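Local coordinates for probable outer membrane protein (Pseudomonas aeruginosa, PDB 3DWO) that probably carries long-chain fatty acids or similar hydrophobic compounds across the outer membrane, as a beta-barrel channel of the FadL family, at residues R15-F23 and T338-K346; P222-F230 and L290-D298. All coordinates share one frame; numbering follows the deposited sequence.

Interaction 1. Residues R15-F23 and T338-K346; sequences RAMAGGSLF and TLAVGGDYK. With C8E ((hydroxyethyloxy)tri(ethyloxy)octane), chain G.
With CG tucked between its backbone N and carbonyl carbon (chi1 47°) and an extended run from CG to NE, Arg15 carries its guanidinium to Asp344, whose CG stands beside its own N (chi1 -75°). NH1 of Arg15 donates to OD1 of Asp344 at 2.9 Å, forming a salt bridge. The bond is bent (N-H...O 141°), with the guanidinium and carboxylate planes well turned against each other, and the donor reaches the syn side of OD1 from somewhat outside the carboxylate plane. OD2 of Asp344 is engaged by Arg354 in a second salt bridge, so one carboxylate probably offsets the closeness of two arginines.

Phe23 forms a floor under this pair. NH1 of Arg15 stands 4.0 Å above the centre of its ring, OD1 of Asp344 lies over the same face, and Phe23 CZ touches Gly343 CA at 4.1 Å.

Toward the start of the strand the contact becomes small and tight. Ala18 CB presses on the backbone at Gly342 N, 3.1 Å away, and meets Ala340 CB at 4.1 Å. The Ala340 methyl also reaches Ala16 O, at 3.3 Å. Gly342 has no side chain on this surface, and the carbonyl of Arg15 packs over it; the same carbonyl accepts the hydrogen bond from Ala18 N that closes a type I' turn. On the other side of the strand a detergent chain lies against the backbone, its C3 3.4 Å from Gly343 O.

Residues 15-23 follow helix 10-14, which ends in a Schellman motif, and probably belong to an N-terminal hatch like the one that plugs the barrel in FadL. They press on strand 336-346, which pairs with strands 300-309 and 351-360; Ala16 also touches Ala358 of the latter, while Phe23 reaches Ser301 of the former and Val293 of strand 287-295.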
loop_
_atom_site.group_PDB
_atom_site.type_symbol
_atom_site.label_atom_id
_atom_site.label_comp_id
_atom_site.label_asym_id
_atom_site.label_seq_id
_atom_site.Cartn_x
_atom_site.Cartn_y
_atom_site.Cartn_z
ATOM N N ARG A 15 10.024 17.115 -3.025
ATOM C CA ARG A 15 9.334 17.749 -4.145
ATOM C C ARG A 15 8.105 16.965 -4.595
ATOM O O ARG A 15 7.707 17.025 -5.761
ATOM C CB ARG A 15 10.298 17.949 -5.319
ATOM C CG ARG A 15 11.135 16.733 -5.663
ATOM C CD ARG A 15 12.061 17.022 -6.834
ATOM N NE ARG A 15 12.889 15.864 -7.151
ATOM C CZ ARG A 15 14.164 15.728 -6.803
ATOM N NH1 ARG A 15 14.784 16.684 -6.128
ATOM N NH2 ARG A 15 14.816 14.623 -7.124
ATOM N N ALA A 16 7.497 16.246 -3.654
ATOM C CA ALA A 16 6.305 15.446 -3.922
ATOM C C ALA A 16 6.504 14.482 -5.085
ATOM O O ALA A 16 5.577 14.231 -5.859
ATOM C CB ALA A 16 5.109 16.357 -4.198
ATOM N N MET A 17 7.718 13.945 -5.200
ATOM C CA MET A 17 8.057 12.992 -6.256
ATOM C C MET A 17 8.002 13.557 -7.681
ATOM O O MET A 17 8.067 12.802 -8.650
ATOM C CB MET A 17 7.137 11.765 -6.174
ATOM C CG MET A 17 7.420 10.811 -5.015
ATOM S SD MET A 17 7.060 11.477 -3.375
ATOM C CE MET A 17 5.277 11.354 -3.348
ATOM N N ALA A 18 7.883 14.877 -7.814
ATOM C CA ALA A 18 7.815 15.493 -9.138
ATOM C C ALA A 18 9.119 15.301 -9.906
ATOM O O ALA A 18 10.202 15.535 -9.377
ATOM C CB ALA A 18 7.496 16.981 -9.009
ATOM N N GLY A 19 9.008 14.870 -11.157
ATOM C CA GLY A 19 10.192 14.653 -11.968
ATOM C C GLY A 19 10.743 13.250 -11.810
ATOM O O GLY A 19 11.705 12.873 -12.482
ATOM N N GLY A 20 10.134 12.470 -10.924
ATOM C CA GLY A 20 10.593 11.111 -10.718
ATOM C C GLY A 20 12.054 11.080 -10.318
ATOM O O GLY A 20 12.471 11.793 -9.400
ATOM N N SER A 21 12.840 10.262 -11.012
ATOM C CA SER A 21 14.258 10.149 -10.707
ATOM C C SER A 21 15.131 10.750 -11.809
ATOM O O SER A 21 16.295 10.367 -11.963
ATOM C CB SER A 21 14.621 8.676 -10.494
ATOM O OG SER A 21 14.250 7.898 -11.619
ATOM N N LEU A 22 14.576 11.702 -12.558
ATOM C CA LEU A 22 15.306 12.333 -13.651
ATOM C C LEU A 22 16.200 13.514 -13.273
ATOM O O LEU A 22 16.915 14.041 -14.125
ATOM C CB LEU A 22 14.335 12.747 -14.761
ATOM C CG LEU A 22 13.642 11.585 -15.486
ATOM C CD1 LEU A 22 12.809 12.107 -16.643
ATOM C CD2 LEU A 22 14.685 10.604 -15.995
ATOM N N PHE A 23 16.165 13.942 -12.013
ATOM C CA PHE A 23 17.025 15.040 -11.580
ATOM C C PHE A 23 18.465 14.529 -11.602
ATOM O O PHE A 23 18.716 13.347 -11.377
ATOM C CB PHE A 23 16.647 15.505 -10.171
ATOM C CG PHE A 23 15.536 16.523 -10.144
ATOM C CD1 PHE A 23 15.822 17.886 -10.174
ATOM C CD2 PHE A 23 14.203 16.121 -10.115
ATOM C CE1 PHE A 23 14.797 18.833 -10.175
ATOM C CE2 PHE A 23 13.174 17.059 -10.117
ATOM C CZ PHE A 23 13.472 18.418 -10.148
ATOM N N THR A 338 -1.692 9.884 -10.900
ATOM C CA THR A 338 -1.062 10.656 -9.847
ATOM C C THR A 338 -0.179 11.685 -10.553
ATOM O O THR A 338 0.763 11.338 -11.266
ATOM C CB THR A 338 -0.251 9.740 -8.871
ATOM O OG1 THR A 338 0.582 10.540 -8.020
ATOM C CG2 THR A 338 0.584 8.759 -9.631
ATOM N N LEU A 339 -0.525 12.957 -10.383
ATOM C CA LEU A 339 0.208 14.041 -11.018
ATOM C C LEU A 339 0.956 14.851 -9.971
ATOM O O LEU A 339 0.419 15.158 -8.908
ATOM C CB LEU A 339 -0.760 14.947 -11.781
ATOM C CG LEU A 339 -1.836 14.227 -12.598
ATOM C CD1 LEU A 339 -2.821 15.244 -13.155
ATOM C CD2 LEU A 339 -1.192 13.429 -13.715
ATOM N N ALA A 340 2.201 15.194 -10.278
ATOM C CA ALA A 340 3.020 15.959 -9.354
ATOM C C ALA A 340 3.832 17.012 -10.089
ATOM O O ALA A 340 4.184 16.850 -11.257
ATOM C CB ALA A 340 3.954 15.027 -8.593
ATOM N N VAL A 341 4.121 18.100 -9.394
ATOM C CA VAL A 341 4.917 19.165 -9.963
ATOM C C VAL A 341 5.689 19.780 -8.816
ATOM O O VAL A 341 5.142 20.003 -7.738
ATOM C CB VAL A 341 4.039 20.234 -10.647
ATOM C CG1 VAL A 341 3.033 20.802 -9.654
ATOM C CG2 VAL A 341 4.923 21.337 -11.208
ATOM N N GLY A 342 6.970 20.028 -9.044
ATOM C CA GLY A 342 7.805 20.606 -8.011
ATOM C C GLY A 342 9.211 20.775 -8.539
ATOM O O GLY A 342 9.468 20.492 -9.709
ATOM N N GLY A 343 10.128 21.232 -7.694
ATOM C CA GLY A 343 11.487 21.416 -8.159
ATOM C C GLY A 343 12.497 21.746 -7.083
ATOM O O GLY A 343 12.159 21.872 -5.906
ATOM N N ASP A 344 13.746 21.897 -7.515
ATOM C CA ASP A 344 14.867 22.200 -6.637
ATOM C C ASP A 344 15.468 23.569 -6.938
ATOM O O ASP A 344 15.556 23.985 -8.096
ATOM C CB ASP A 344 15.957 21.138 -6.810
ATOM C CG ASP A 344 15.607 19.824 -6.145
ATOM O OD1 ASP A 344 14.406 19.515 -6.017
ATOM O OD2 ASP A 344 16.542 19.094 -5.758
ATOM N N TYR A 345 15.883 24.264 -5.885
ATOM C CA TYR A 345 16.503 25.571 -6.039
ATOM C C TYR A 345 17.772 25.639 -5.204
ATOM O O TYR A 345 17.724 25.529 -3.981
ATOM C CB TYR A 345 15.559 26.685 -5.596
ATOM C CG TYR A 345 16.120 28.053 -5.891
ATOM C CD1 TYR A 345 16.067 28.580 -7.180
ATOM C CD2 TYR A 345 16.757 28.798 -4.899
ATOM C CE1 TYR A 345 16.636 29.812 -7.478
ATOM C CE2 TYR A 345 17.333 30.031 -5.188
ATOM C CZ TYR A 345 17.268 30.531 -6.481
ATOM O OH TYR A 345 17.840 31.747 -6.783
ATOM N N LYS A 346 18.909 25.815 -5.867
ATOM C CA LYS A 346 20.181 25.907 -5.164
ATOM C C LYS A 346 20.335 27.320 -4.618
ATOM O O LYS A 346 20.459 28.281 -5.375
ATOM C CB LYS A 346 21.332 25.579 -6.116
ATOM C CG LYS A 346 21.242 24.183 -6.707
ATOM C CD LYS A 346 22.182 24.003 -7.884
ATOM C CE LYS A 346 21.969 22.649 -8.545
ATOM N NZ LYS A 346 22.797 22.487 -9.773
HETATM C C1 C8E G . 8.165 24.799 -6.997
HETATM C C2 C8E G . 9.571 25.175 -6.939
HETATM C C3 C8E G . 10.289 24.698 -5.759
HETATM C C4 C8E G . 10.514 25.850 -4.897
HETATM C C5 C8E G . 11.897 25.791 -4.366
HETATM C C6 C8E G . 12.286 27.087 -3.842
#

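Interaction 2. Residues P222-F230 and L290-D298; sequences PTDRDTLGF and LDWVHQFND
Arg225 and Gln295 meet where two strands of the transmembrane beta-barrel wall, 226-248 and 287-295, come together as an antiparallel pair. The carbonyl O of Arg225 accepts from Gln295 N at 3.0 Å. The arginine side chain turns toward the end of the partner strand, but it is crowded against Gln295 O in the model and its exact course is doubtful.

Asp226 follows, side by side with both Trp292 and His294 on one surface of the wall. Its OD2 receives the hydroxyl of Thr223 OG1 at 2.7 Å, from above the carboxylate plane (41° out of it), which ties the carboxylate back to the preceding turn. OD1 is directed to the indole edge, 3.3 Å from Trp292 NE1, but its modelled position is uncertain and so is this bond. Within the partner segment, His294 ND1 stands 3.4 Å above the centre of the Phe296 ring.

Thr227 faces the inner surface with Val293. The two backbones exchange hydrogen bonds, Thr227 N to Val293 O at 3.0 Å and Val293 N to Thr227 O at 2.9 Å, forming a hydrogen-bonded pair.

At Leu228 the side chains return to the surface of Asp226, where the leucine runs alongside Trp292, pointing the same way.

Gly229 forms the next hydrogen-bonded pair with Asp291, its N giving a 2.7 Å bond to Asp291 O and its O accepting from Asp291 N. The aspartate side chain is buried on the inner surface, where OD1 is held by Ser305 OG of the adjoining strand 300-309.

The walk ends at Phe230, near a bound detergent molecule. Its ring, swung out with CG anti to the backbone N (chi1 -179°), crosses the Leu290 side chain at about a right angle and receives Leu290 CD2 at its edge, 3.9 Å from Phe230 CD1.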
loop_
_atom_site.group_PDB
_atom_site.type_symbol
_atom_site.label_atom_id
_atom_site.label_comp_id
_atom_site.label_asym_id
_atom_site.label_seq_id
_atom_site.Cartn_x
_atom_site.Cartn_y
_atom_site.Cartn_z
ATOM N N PRO A 222 16.204 15.762 -25.179
ATOM C CA PRO A 222 16.140 16.537 -26.418
ATOM C C PRO A 222 17.012 17.783 -26.483
ATOM O O PRO A 222 17.717 17.991 -27.471
ATOM C CB PRO A 222 14.657 16.893 -26.529
ATOM C CG PRO A 222 13.981 15.799 -25.785
ATOM C CD PRO A 222 14.866 15.642 -24.582
ATOM N N THR A 223 16.985 18.600 -25.436
ATOM C CA THR A 223 17.737 19.851 -25.464
ATOM C C THR A 223 18.724 20.156 -24.339
ATOM O O THR A 223 18.941 21.326 -24.022
ATOM C CB THR A 223 16.763 21.039 -25.545
ATOM O OG1 THR A 223 15.990 21.103 -24.338
ATOM C CG2 THR A 223 15.818 20.870 -26.726
ATOM N N ASP A 224 19.330 19.137 -23.740
ATOM C CA ASP A 224 20.286 19.372 -22.655
ATOM C C ASP A 224 19.620 20.095 -21.477
ATOM O O ASP A 224 20.129 20.084 -20.357
ATOM C CB ASP A 224 21.474 20.207 -23.158
ATOM C CG ASP A 224 22.286 19.494 -24.234
ATOM O OD1 ASP A 224 21.719 19.179 -25.303
ATOM O OD2 ASP A 224 23.494 19.253 -24.011
ATOM N N ARG A 225 18.482 20.728 -21.745
ATOM C CA ARG A 225 17.719 21.448 -20.730
ATOM C C ARG A 225 16.532 20.602 -20.292
ATOM O O ARG A 225 16.067 20.694 -19.156
ATOM C CB ARG A 225 17.193 22.774 -21.289
ATOM C CG ARG A 225 18.159 23.931 -21.203
ATOM C CD ARG A 225 18.568 24.167 -19.765
ATOM N NE ARG A 225 19.107 25.507 -19.555
ATOM C CZ ARG A 225 18.400 26.624 -19.688
ATOM N NH1 ARG A 225 17.120 26.567 -20.036
ATOM N NH2 ARG A 225 18.974 27.800 -19.469
ATOM N N ASP A 226 16.044 19.780 -21.211
ATOM C CA ASP A 226 14.899 18.932 -20.940
ATOM C C ASP A 226 15.263 17.458 -20.905
ATOM O O ASP A 226 15.990 16.961 -21.764
ATOM C CB ASP A 226 13.822 19.162 -21.998
ATOM C CG ASP A 226 13.405 20.611 -22.093
ATOM O OD1 ASP A 226 12.884 21.145 -21.091
ATOM O OD2 ASP A 226 13.599 21.217 -23.168
ATOM N N THR A 227 14.747 16.768 -19.898
ATOM C CA THR A 227 14.979 15.346 -19.743
ATOM C C THR A 227 13.609 14.705 -19.603
ATOM O O THR A 227 12.876 14.989 -18.657
ATOM C CB THR A 227 15.813 15.040 -18.488
ATOM O OG1 THR A 227 17.063 15.733 -18.561
ATOM C CG2 THR A 227 16.086 13.549 -18.385
ATOM N N LEU A 228 13.255 13.865 -20.568
ATOM C CA LEU A 228 11.975 13.182 -20.551
ATOM C C LEU A 228 12.217 11.723 -20.220
ATOM O O LEU A 228 13.243 11.155 -20.594
ATOM C CB LEU A 228 11.289 13.293 -21.910
ATOM C CG LEU A 228 10.813 14.681 -22.345
ATOM C CD1 LEU A 228 10.218 14.596 -23.741
ATOM C CD2 LEU A 228 9.772 15.199 -21.368
ATOM N N GLY A 229 11.272 11.115 -19.516
ATOM C CA GLY A 229 11.435 9.725 -19.156
ATOM C C GLY A 229 10.144 8.939 -19.106
ATOM O O GLY A 229 9.091 9.446 -18.710
ATOM N N PHE A 230 10.229 7.690 -19.542
ATOM C CA PHE A 230 9.091 6.799 -19.515
ATOM C C PHE A 230 9.546 5.548 -18.786
ATOM O O PHE A 230 10.564 4.946 -19.140
ATOM C CB PHE A 230 8.640 6.420 -20.921
ATOM C CG PHE A 230 7.447 5.519 -20.933
ATOM C CD1 PHE A 230 6.185 6.018 -20.637
ATOM C CD2 PHE A 230 7.592 4.157 -21.172
ATOM C CE1 PHE A 230 5.080 5.175 -20.576
ATOM C CE2 PHE A 230 6.495 3.302 -21.112
ATOM C CZ PHE A 230 5.237 3.812 -20.813
ATOM N N LEU A 290 5.443 8.982 -16.569
ATOM C CA LEU A 290 6.059 9.862 -17.546
ATOM C C LEU A 290 6.678 11.002 -16.739
ATOM O O LEU A 290 5.977 11.681 -15.995
ATOM C CB LEU A 290 4.989 10.397 -18.504
ATOM C CG LEU A 290 5.405 10.964 -19.867
ATOM C CD1 LEU A 290 6.325 12.167 -19.680
ATOM C CD2 LEU A 290 6.099 9.879 -20.678
ATOM N N ASP A 291 7.988 11.200 -16.870
ATOM C CA ASP A 291 8.669 12.262 -16.134
ATOM C C ASP A 291 9.348 13.291 -17.035
ATOM O O ASP A 291 9.882 12.961 -18.098
ATOM C CB ASP A 291 9.705 11.663 -15.184
ATOM C CG ASP A 291 9.103 10.657 -14.227
ATOM O OD1 ASP A 291 8.186 11.032 -13.465
ATOM O OD2 ASP A 291 9.548 9.491 -14.235
ATOM N N TRP A 292 9.330 14.541 -16.587
ATOM C CA TRP A 292 9.928 15.642 -17.324
ATOM C C TRP A 292 10.618 16.614 -16.379
ATOM O O TRP A 292 10.010 17.133 -15.446
ATOM C CB TRP A 292 8.855 16.376 -18.133
ATOM C CG TRP A 292 9.357 17.587 -18.868
ATOM C CD1 TRP A 292 10.535 17.704 -19.553
ATOM C CD2 TRP A 292 8.677 18.839 -19.028
ATOM N NE1 TRP A 292 10.629 18.950 -20.131
ATOM C CE2 TRP A 292 9.503 19.667 -19.824
ATOM C CE3 TRP A 292 7.449 19.343 -18.575
ATOM C CZ2 TRP A 292 9.140 20.973 -20.180
ATOM C CZ3 TRP A 292 7.088 20.644 -18.928
ATOM C CH2 TRP A 292 7.934 21.443 -19.723
ATOM N N VAL A 293 11.900 16.850 -16.623
ATOM C CA VAL A 293 12.667 17.771 -15.803
ATOM C C VAL A 293 13.274 18.853 -16.687
ATOM O O VAL A 293 14.020 18.566 -17.625
ATOM C CB VAL A 293 13.789 17.037 -15.038
ATOM C CG1 VAL A 293 14.676 18.037 -14.317
ATOM C CG2 VAL A 293 13.176 16.072 -14.031
ATOM N N HIS A 294 12.928 20.100 -16.394
ATOM C CA HIS A 294 13.444 21.227 -17.152
ATOM C C HIS A 294 14.300 22.117 -16.266
ATOM O O HIS A 294 13.869 22.551 -15.199
ATOM C CB HIS A 294 12.299 22.052 -17.743
ATOM C CG HIS A 294 12.757 23.292 -18.446
ATOM N ND1 HIS A 294 13.372 24.335 -17.789
ATOM C CD2 HIS A 294 12.719 23.642 -19.754
ATOM C CE1 HIS A 294 13.696 25.273 -18.660
ATOM N NE2 HIS A 294 13.311 24.877 -19.860
ATOM N N GLN A 295 15.519 22.384 -16.717
ATOM C CA GLN A 295 16.430 23.234 -15.974
ATOM C C GLN A 295 16.314 24.649 -16.535
ATOM O O GLN A 295 16.716 24.909 -17.670
ATOM C CB GLN A 295 17.853 22.700 -16.121
ATOM C CG GLN A 295 17.965 21.236 -15.725
ATOM C CD GLN A 295 19.280 20.605 -16.135
ATOM O OE1 GLN A 295 19.625 20.573 -17.320
ATOM N NE2 GLN A 295 20.020 20.092 -15.157
ATOM N N PHE A 296 15.742 25.553 -15.743
ATOM C CA PHE A 296 15.559 26.945 -16.152
ATOM C C PHE A 296 16.863 27.727 -16.129
ATOM O O PHE A 296 17.128 28.537 -17.015
ATOM C CB PHE A 296 14.530 27.619 -15.248
ATOM C CG PHE A 296 13.126 27.187 -15.522
ATOM C CD1 PHE A 296 12.370 27.824 -16.498
ATOM C CD2 PHE A 296 12.569 26.114 -14.834
ATOM C CE1 PHE A 296 11.077 27.400 -16.790
ATOM C CE2 PHE A 296 11.276 25.679 -15.117
ATOM C CZ PHE A 296 10.528 26.324 -16.097
ATOM N N ASN A 297 17.674 27.478 -15.109
ATOM C CA ASN A 297 18.962 28.136 -14.971
ATOM C C ASN A 297 19.867 27.285 -14.091
ATOM O O ASN A 297 19.513 26.158 -13.735
ATOM C CB ASN A 297 18.794 29.532 -14.375
ATOM C CG ASN A 297 18.062 29.514 -13.059
ATOM O OD1 ASN A 297 18.458 28.817 -12.127
ATOM N ND2 ASN A 297 16.986 30.288 -12.970
ATOM N N ASP A 298 21.031 27.820 -13.737
ATOM C CA ASP A 298 21.985 27.080 -12.921
ATOM C C ASP A 298 21.543 26.892 -11.477
ATOM O O ASP A 298 22.269 26.301 -10.677
ATOM C CB ASP A 298 23.358 27.763 -12.960
ATOM C CG ASP A 298 23.336 29.160 -12.374
ATOM O OD1 ASP A 298 22.485 29.973 -12.796
ATOM O OD2 ASP A 298 24.176 29.448 -11.494
#

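Strand 287-295, part of interaction 2, is also touched by the loop of interaction 1; the centres lie about 11 Å apart. Interaction 1 is mostly buried and fastens an irregular loop inside the barrel to the wall; a salt bridge over an aromatic ring and close packing of small residues do the work, and no backbone hydrogen bonds cross it. Interaction 2 is wall against wall, built on regular antiparallel backbone bonding, with aromatic and aliphatic side chains on the outer surface, joined there by Asp226 and His294, and buried residues inside. Leu22 CD1 packs 3.4 Å from Asp291 O on that inner surface. In sequence, interaction 2 falls wholly within the long span closed by interaction 1.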